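Side-chain contacts in purine nucleoside phosphorylase (Bacillus licheniformis, PDB 6DZD), which probably catalyses the phosphorolysis of adenosine, inosine and S-methyl-5'-thioadenosine to the free base and the corresponding sugar 1-phosphate, and probably also deaminates adenosine: residues 60-63 with 64-68; 215-218 with 219-222; 225-228 with 229-233. One frame throughout, in Å; residues are numbered along the deposited sequence.

Interaction 1: 60-63 with 64-68; sequences QHVI and NNRKK
The amides of Gln60 and Asn64 meet one turn apart on a helix, their planes inclined by 54°, so the two groups are neither stacked nor coplanar. Gln60 NE2 comes to 2.9 Å from Asn64 OD1, and the bend at chi2 of Gln60 (35°), with CG anti to the backbone N, turns this amide toward the following turn. The other end of the Asn64 amide, ND2, is hydrogen-bonded to the side chain of Glu41. Next round the helix, the guanidinium of Arg66 is met obliquely by a methyl group, Val62 CG1, which lies 3.9 Å from Arg66 NE. The Arg66 chain is extended from CG to NE and runs beside Val62 in the same direction; its head bonds the carbonyls of Thr51, Gly102 and Ala103 and makes a cation-pi contact with Phe82. Asn65 likewise spends its amide outside the helix, on Asn50, Ser42 and the backbone N of Glu41.

The aliphatic pair of this stretch is Ile63 and Lys67, lying alongside each other with Ile63 CG2 3.9 Å from Lys67 CD. Beneath the side chains the backbone bonds follow the i to i+4 pattern without a break from Gln60 O to Lys67 N; Arg66 N to Val62 O, at 2.8 Å, is the straightest of them. Gln60 and Lys67 are exposed, whereas Val62, Ile63, Asn65 and Arg66 are buried. This division, with Arg66 and Asn65 on the inner face bonded to backbone and side-chain groups of the loops, is that of an amphipathic alpha-helix, here helix 59-72, packed on the loops around residues 39-53 and 102-103.

Interaction 2: 215-218 with 219-222; sequences TIKE and GEYR
A beta hairpin closes here through a type II turn from Lys217 to Glu220, with a classic beta bulge next to the turn, in which Ile216 and Lys217 both face Glu220. Two backbone bonds define it: Glu220 N to Lys217 O, 3.0 Å and nearly straight at 166°, closes the turn, and Ile216 N to Glu220 O, 3.0 Å, takes up the bulge. Gly219 occupies the third turn position with positive phi (85°), as a type II turn favours.

Thr215 and Tyr221 form the non-hydrogen-bonded pair; Thr215 OG1 sits at the edge of the tyrosine ring, near its plane, 3.4 Å from Tyr221 CE1, while the phenol OH bonds Asp195. On the sheet face of Lys217 and Glu220, Lys217 CE passes 3.7 Å from Glu220 OE1, yet NZ remains 4.9 Å from that oxygen, so no salt bridge forms. Ile216 CD1 approaches the Arg222 guanidinium obliquely, 3.5 Å from Arg222 NH2, and a bend at chi3 (-84°) helps to bring that group there. Arg222 NH1 donates to the carbonyl of Ser188, close to the zinc-binding Cys189. A type II turn beside a classic bulge marks a beta hairpin, here joining edge strand 213-215 to central strand 220-223 of the three-stranded sheet near the zinc site.

Interaction 3: 225-228 with 229-233; sequences LKEV and NRQLL
Glu227 and Arg230, three residues apart on one helix, form a salt bridge in which Glu227 OE2 lies 3.2 Å from Arg230 NH1. That oxygen lies at the guanidinium edge, close to its plane, but the donor stands above the carboxylate plane. The two groups are inclined by 34°, and the bonds from Arg230 NE to both carboxylate oxygens are weak. Bends in both chains, at chi2 in Glu227 (62°) and chi3 in Arg230, bring the groups alongside each other; Arg230 NH2 has a further, weak partner in Asn240.

Asn229 doubles a helical bond. Its ND2 donates to Leu225 O at 2.7 Å, in the plane of its own amide, while Asn229 N reaches Leu225 O at 3.3 Å from the opposite face of the carbonyl. One buried carbonyl oxygen is thus gripped by two donors of a single residue, and ND2 also bonds Thr155 OG1, which further fixes the amide's rotation. The helical bonds continue with Arg230 N to Lys226 O at 2.8 Å and Gln231 N to Glu227 O at 2.8 Å.

Packing takes over at Val228 and Leu232, which lie side by side and point the same way, Val228 CG1 4.1 Å from Leu232 CD1. With its CG1 anti to the backbone N (chi1 -176°), Val228 places that methyl toward the next turn. Lys226 leads off elsewhere, its NZ bonding the carbonyls of Ser246 and Leu248 close to the zinc-binding Cys249. Around the helix, Leu225 and Asn229 rest on strand 133-139, Asn229 and Leu233 on helix 159-169, and Lys226, Arg230 and Leu233 on strand 243-245, while Val228 meets the loop residues Leu204 and Ala212.

In the fold
From the N terminus the three contacts follow in series, none nested in or crossing another, and each joins adjoining segments of chain, closing no long loop. Interaction 1 comes first, on helix 59-72, and ties that helix to the loops around it. Interaction 2 closes the hairpin between strands 213-215 and 220-223 in the three-stranded sheet. Interaction 3 follows directly, on helix 225-236, which leads from that hairpin to the six-stranded sheet containing strands 133-139 and 243-245. Centres of interactions 2 and 3 are about 20 Å apart, and both reach toward the zinc site. Interactions 1 and 3, centres about 32 Å apart, lie on opposite sides of the chain's centre.

Interaction 1: 60-63 with 64-68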
loop_
_atom_site.group_PDB
_atom_site.type_symbol
_atom_site.label_atom_id
_atom_site.label_comp_id
_atom_site.label_asym_id
_atom_site.label_seq_id
_atom_site.Cartn_x
_atom_site.Cartn_y
_atom_site.Cartn_z
ATOM N N GLN A 60 -6.526 8.081 -20.579
ATOM C CA GLN A 60 -7.487 7.065 -20.989
ATOM C C GLN A 60 -6.947 5.657 -20.778
ATOM O O GLN A 60 -7.722 4.732 -20.518
ATOM C CB GLN A 60 -7.888 7.267 -22.452
ATOM C CG GLN A 60 -9.134 6.506 -22.812
ATOM C CD GLN A 60 -10.116 6.465 -21.637
ATOM O OE1 GLN A 60 -10.691 7.495 -21.250
ATOM N NE2 GLN A 60 -10.301 5.274 -21.049
ATOM N N HIS A 61 -5.634 5.461 -20.931
ATOM C CA HIS A 61 -5.062 4.137 -20.700
ATOM C C HIS A 61 -5.137 3.750 -19.223
ATOM O O HIS A 61 -5.404 2.588 -18.898
ATOM C CB HIS A 61 -3.628 4.073 -21.235
ATOM C CG HIS A 61 -3.543 4.064 -22.737
ATOM N ND1 HIS A 61 -2.361 4.244 -23.421
ATOM C CD2 HIS A 61 -4.502 3.908 -23.685
ATOM C CE1 HIS A 61 -2.594 4.204 -24.723
ATOM N NE2 HIS A 61 -3.884 3.994 -24.910
ATOM N N VAL A 62 -4.902 4.706 -18.314
ATOM C CA VAL A 62 -4.953 4.418 -16.876
ATOM C C VAL A 62 -6.372 4.061 -16.444
ATOM O O VAL A 62 -6.592 3.107 -15.686
ATOM C CB VAL A 62 -4.413 5.614 -16.067
ATOM C CG1 VAL A 62 -4.434 5.307 -14.591
ATOM C CG2 VAL A 62 -3.004 6.000 -16.515
ATOM N N ILE A 63 -7.359 4.831 -16.911
ATOM C CA ILE A 63 -8.749 4.532 -16.587
ATOM C C ILE A 63 -9.138 3.159 -17.123
ATOM O O ILE A 63 -9.869 2.400 -16.465
ATOM C CB ILE A 63 -9.659 5.651 -17.115
ATOM C CG1 ILE A 63 -9.526 6.872 -16.195
ATOM C CG2 ILE A 63 -11.089 5.169 -17.209
ATOM C CD1 ILE A 63 -9.850 8.183 -16.849
ATOM N N ASN A 64 -8.636 2.805 -18.311
ATOM C CA ASN A 64 -8.903 1.477 -18.847
ATOM C C ASN A 64 -8.183 0.398 -18.040
ATOM O O ASN A 64 -8.737 -0.688 -17.824
ATOM C CB ASN A 64 -8.547 1.424 -20.330
ATOM C CG ASN A 64 -9.618 2.071 -21.192
ATOM O OD1 ASN A 64 -10.699 2.404 -20.709
ATOM N ND2 ASN A 64 -9.314 2.272 -22.470
ATOM N N ASN A 65 -6.965 0.670 -17.561
ATOM C CA ASN A 65 -6.327 -0.316 -16.695
ATOM C C ASN A 65 -7.119 -0.488 -15.392
ATOM O O ASN A 65 -7.296 -1.611 -14.904
ATOM C CB ASN A 65 -4.889 0.098 -16.373
ATOM C CG ASN A 65 -4.013 0.189 -17.590
ATOM O OD1 ASN A 65 -4.263 -0.452 -18.606
ATOM N ND2 ASN A 65 -2.954 0.983 -17.487
ATOM N N ARG A 66 -7.633 0.621 -14.838
ATOM C CA ARG A 66 -8.495 0.541 -13.662
ATOM C C ARG A 66 -9.822 -0.134 -13.996
ATOM O O ARG A 66 -10.322 -0.958 -13.220
ATOM C CB ARG A 66 -8.735 1.938 -13.077
ATOM C CG ARG A 66 -7.496 2.642 -12.504
ATOM C CD ARG A 66 -7.861 4.005 -11.941
ATOM N NE ARG A 66 -6.712 4.779 -11.471
ATOM C CZ ARG A 66 -6.803 5.946 -10.827
ATOM N NH1 ARG A 66 -5.706 6.595 -10.432
ATOM N NH2 ARG A 66 -7.993 6.476 -10.576
ATOM N N LYS A 67 -10.395 0.198 -15.156
ATOM C CA LYS A 67 -11.642 -0.435 -15.567
ATOM C C LYS A 67 -11.481 -1.939 -15.712
ATOM O O LYS A 67 -12.431 -2.689 -15.455
ATOM C CB LYS A 67 -12.139 0.189 -16.865
ATOM C CG LYS A 67 -13.083 1.392 -16.660
ATOM C CD LYS A 67 -13.359 2.098 -17.996
ATOM C CE LYS A 67 -14.755 2.666 -18.071
ATOM N NZ LYS A 67 -14.822 3.643 -19.183
ATOM N N LYS A 68 -10.291 -2.401 -16.116
ATOM C CA LYS A 68 -10.067 -3.836 -16.251
ATOM C C LYS A 68 -9.944 -4.499 -14.892
ATOM O O LYS A 68 -10.528 -5.567 -14.666
ATOM C CB LYS A 68 -8.816 -4.112 -17.080
ATOM C CG LYS A 68 -8.167 -5.452 -16.750
ATOM C CD LYS A 68 -7.407 -6.017 -17.943
ATOM C CE LYS A 68 -6.747 -7.370 -17.655
ATOM N NZ LYS A 68 -5.883 -7.800 -18.807
#

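Interaction 2: 215-218 with 219-222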
loop_
_atom_site.group_PDB
_atom_site.type_symbol
_atom_site.label_atom_id
_atom_site.label_comp_id
_atom_site.label_asym_id
_atom_site.label_seq_id
_atom_site.Cartn_x
_atom_site.Cartn_y
_atom_site.Cartn_z
ATOM N N THR A 215 24.792 0.267 8.358
ATOM C CA THR A 215 25.703 1.252 7.784
ATOM C C THR A 215 26.621 0.555 6.785
ATOM O O THR A 215 27.389 -0.337 7.163
ATOM C CB THR A 215 26.542 1.935 8.875
ATOM O OG1 THR A 215 25.695 2.684 9.761
ATOM C CG2 THR A 215 27.587 2.863 8.258
ATOM N N ILE A 216 26.522 0.931 5.512
ATOM C CA ILE A 216 27.504 0.475 4.529
ATOM C C ILE A 216 28.819 1.232 4.715
ATOM O O ILE A 216 29.890 0.646 4.948
ATOM C CB ILE A 216 26.940 0.650 3.109
ATOM C CG1 ILE A 216 25.615 -0.126 2.988
ATOM C CG2 ILE A 216 27.957 0.199 2.075
ATOM C CD1 ILE A 216 24.698 0.326 1.881
ATOM N N LYS A 217 28.740 2.555 4.638
ATOM C CA LYS A 217 29.856 3.456 4.864
ATOM C C LYS A 217 29.251 4.696 5.494
ATOM O O LYS A 217 28.029 4.833 5.560
ATOM C CB LYS A 217 30.602 3.765 3.565
ATOM C CG LYS A 217 29.685 4.272 2.471
ATOM C CD LYS A 217 30.441 4.536 1.192
ATOM C CE LYS A 217 29.874 5.752 0.480
ATOM N NZ LYS A 217 30.958 6.496 -0.225
ATOM N N GLU A 218 30.105 5.619 5.930
ATOM C CA GLU A 218 29.585 6.788 6.618
ATOM C C GLU A 218 28.635 7.540 5.699
ATOM O O GLU A 218 28.986 7.848 4.557
ATOM C CB GLU A 218 30.721 7.695 7.081
ATOM C CG GLU A 218 30.228 9.073 7.504
ATOM C CD GLU A 218 31.200 9.783 8.441
ATOM O OE1 GLU A 218 30.863 9.959 9.645
ATOM O OE2 GLU A 218 32.308 10.167 7.987
ATOM N N GLY A 219 27.411 7.771 6.183
ATOM C CA GLY A 219 26.395 8.490 5.444
ATOM C C GLY A 219 25.561 7.667 4.482
ATOM O O GLY A 219 24.597 8.201 3.918
ATOM N N GLU A 220 25.857 6.381 4.296
ATOM C CA GLU A 220 25.017 5.527 3.465
ATOM C C GLU A 220 24.529 4.336 4.264
ATOM O O GLU A 220 25.322 3.630 4.896
ATOM C CB GLU A 220 25.730 5.023 2.215
ATOM C CG GLU A 220 24.727 4.590 1.155
ATOM C CD GLU A 220 25.359 4.382 -0.203
ATOM O OE1 GLU A 220 26.607 4.278 -0.260
ATOM O OE2 GLU A 220 24.609 4.364 -1.211
ATOM N N TYR A 221 23.230 4.103 4.205
ATOM C CA TYR A 221 22.583 3.130 5.055
ATOM C C TYR A 221 21.641 2.282 4.221
ATOM O O TYR A 221 20.929 2.792 3.355
ATOM C CB TYR A 221 21.794 3.824 6.176
ATOM C CG TYR A 221 22.564 4.872 6.950
ATOM C CD1 TYR A 221 23.327 4.513 8.048
ATOM C CD2 TYR A 221 22.522 6.214 6.586
ATOM C CE1 TYR A 221 24.025 5.441 8.753
ATOM C CE2 TYR A 221 23.231 7.159 7.294
ATOM C CZ TYR A 221 23.974 6.757 8.379
ATOM O OH TYR A 221 24.686 7.659 9.118
ATOM N N ARG A 222 21.614 0.993 4.527
ATOM C CA ARG A 222 20.646 0.057 3.984
ATOM C C ARG A 222 19.452 0.051 4.925
ATOM O O ARG A 222 19.623 0.047 6.145
ATOM C CB ARG A 222 21.276 -1.330 3.916
ATOM C CG ARG A 222 20.791 -2.205 2.825
ATOM C CD ARG A 222 21.888 -3.168 2.378
ATOM N NE ARG A 222 22.804 -2.572 1.401
ATOM C CZ ARG A 222 22.490 -2.227 0.146
ATOM N NH1 ARG A 222 21.258 -2.382 -0.331
ATOM N NH2 ARG A 222 23.421 -1.719 -0.645
#

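Interaction 3: 225-228 with 229-233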
loop_
_atom_site.group_PDB
_atom_site.type_symbol
_atom_site.label_atom_id
_atom_site.label_comp_id
_atom_site.label_asym_id
_atom_site.label_seq_id
_atom_site.Cartn_x
_atom_site.Cartn_y
_atom_site.Cartn_z
ATOM N N LEU A 225 12.187 -1.055 4.819
ATOM C CA LEU A 225 11.015 -0.272 5.211
ATOM C C LEU A 225 9.851 -1.147 5.671
ATOM O O LEU A 225 9.013 -0.692 6.459
ATOM C CB LEU A 225 10.577 0.609 4.047
ATOM C CG LEU A 225 11.482 1.803 3.801
ATOM C CD1 LEU A 225 11.051 2.503 2.545
ATOM C CD2 LEU A 225 11.470 2.731 5.034
ATOM N N LYS A 226 9.773 -2.391 5.180
ATOM C CA LYS A 226 8.731 -3.307 5.638
ATOM C C LYS A 226 8.907 -3.641 7.115
ATOM O O LYS A 226 7.926 -3.835 7.839
ATOM C CB LYS A 226 8.767 -4.598 4.819
ATOM C CG LYS A 226 8.482 -4.489 3.330
ATOM C CD LYS A 226 8.577 -5.876 2.703
ATOM C CE LYS A 226 8.696 -5.813 1.209
ATOM N NZ LYS A 226 9.135 -7.121 0.641
ATOM N N GLU A 227 10.154 -3.738 7.570
ATOM C CA GLU A 227 10.403 -4.190 8.931
ATOM C C GLU A 227 10.085 -3.101 9.942
ATOM O O GLU A 227 9.579 -3.389 11.031
ATOM C CB GLU A 227 11.850 -4.668 9.064
ATOM C CG GLU A 227 12.219 -5.223 10.428
ATOM C CD GLU A 227 11.419 -6.466 10.832
ATOM O OE1 GLU A 227 10.685 -7.051 9.985
ATOM O OE2 GLU A 227 11.546 -6.854 12.019
ATOM N N VAL A 228 10.396 -1.851 9.611
ATOM C CA VAL A 228 10.024 -0.761 10.495
ATOM C C VAL A 228 8.516 -0.701 10.626
ATOM O O VAL A 228 7.982 -0.464 11.714
ATOM C CB VAL A 228 10.587 0.571 9.981
ATOM C CG1 VAL A 228 10.279 1.676 10.970
ATOM C CG2 VAL A 228 12.074 0.454 9.721
ATOM N N ASN A 229 7.805 -0.895 9.518
ATOM C CA ASN A 229 6.354 -0.902 9.601
ATOM C C ASN A 229 5.851 -2.105 10.393
ATOM O O ASN A 229 4.960 -1.965 11.240
ATOM C CB ASN A 229 5.753 -0.850 8.204
ATOM C CG ASN A 229 5.787 0.542 7.628
ATOM O OD1 ASN A 229 4.934 1.373 7.934
ATOM N ND2 ASN A 229 6.786 0.819 6.810
ATOM N N ARG A 230 6.420 -3.289 10.165
ATOM C CA ARG A 230 6.027 -4.422 10.992
ATOM C C ARG A 230 6.274 -4.125 12.464
ATOM O O ARG A 230 5.441 -4.444 13.319
ATOM C CB ARG A 230 6.764 -5.683 10.570
ATOM C CG ARG A 230 6.246 -6.915 11.264
ATOM C CD ARG A 230 7.321 -8.006 11.320
ATOM N NE ARG A 230 8.415 -7.654 12.218
ATOM C CZ ARG A 230 8.336 -7.763 13.542
ATOM N NH1 ARG A 230 9.362 -7.424 14.310
ATOM N NH2 ARG A 230 7.217 -8.210 14.098
ATOM N N GLN A 231 7.399 -3.482 12.771
ATOM C CA GLN A 231 7.673 -3.114 14.152
ATOM C C GLN A 231 6.634 -2.134 14.663
ATOM O O GLN A 231 6.202 -2.224 15.816
ATOM C CB GLN A 231 9.081 -2.532 14.274
ATOM C CG GLN A 231 10.187 -3.569 14.243
ATOM C CD GLN A 231 11.543 -3.010 14.637
ATOM O OE1 GLN A 231 11.653 -2.191 15.548
ATOM N NE2 GLN A 231 12.591 -3.479 13.966
ATOM N N LEU A 232 6.180 -1.220 13.803
ATOM C CA LEU A 232 5.219 -0.224 14.242
ATOM C C LEU A 232 3.844 -0.824 14.504
ATOM O O LEU A 232 3.139 -0.362 15.410
ATOM C CB LEU A 232 5.122 0.877 13.203
ATOM C CG LEU A 232 6.326 1.811 13.230
ATOM C CD1 LEU A 232 6.426 2.535 11.889
ATOM C CD2 LEU A 232 6.223 2.780 14.408
ATOM N N LEU A 233 3.466 -1.871 13.754
ATOM C CA LEU A 233 2.215 -2.582 14.019
ATOM C C LEU A 233 2.270 -3.317 15.354
ATOM O O LEU A 233 1.333 -3.227 16.158
ATOM C CB LEU A 233 1.915 -3.561 12.884
ATOM C CG LEU A 233 1.706 -2.953 11.494
ATOM C CD1 LEU A 233 1.594 -4.024 10.398
ATOM C CD2 LEU A 233 0.489 -2.058 11.487
#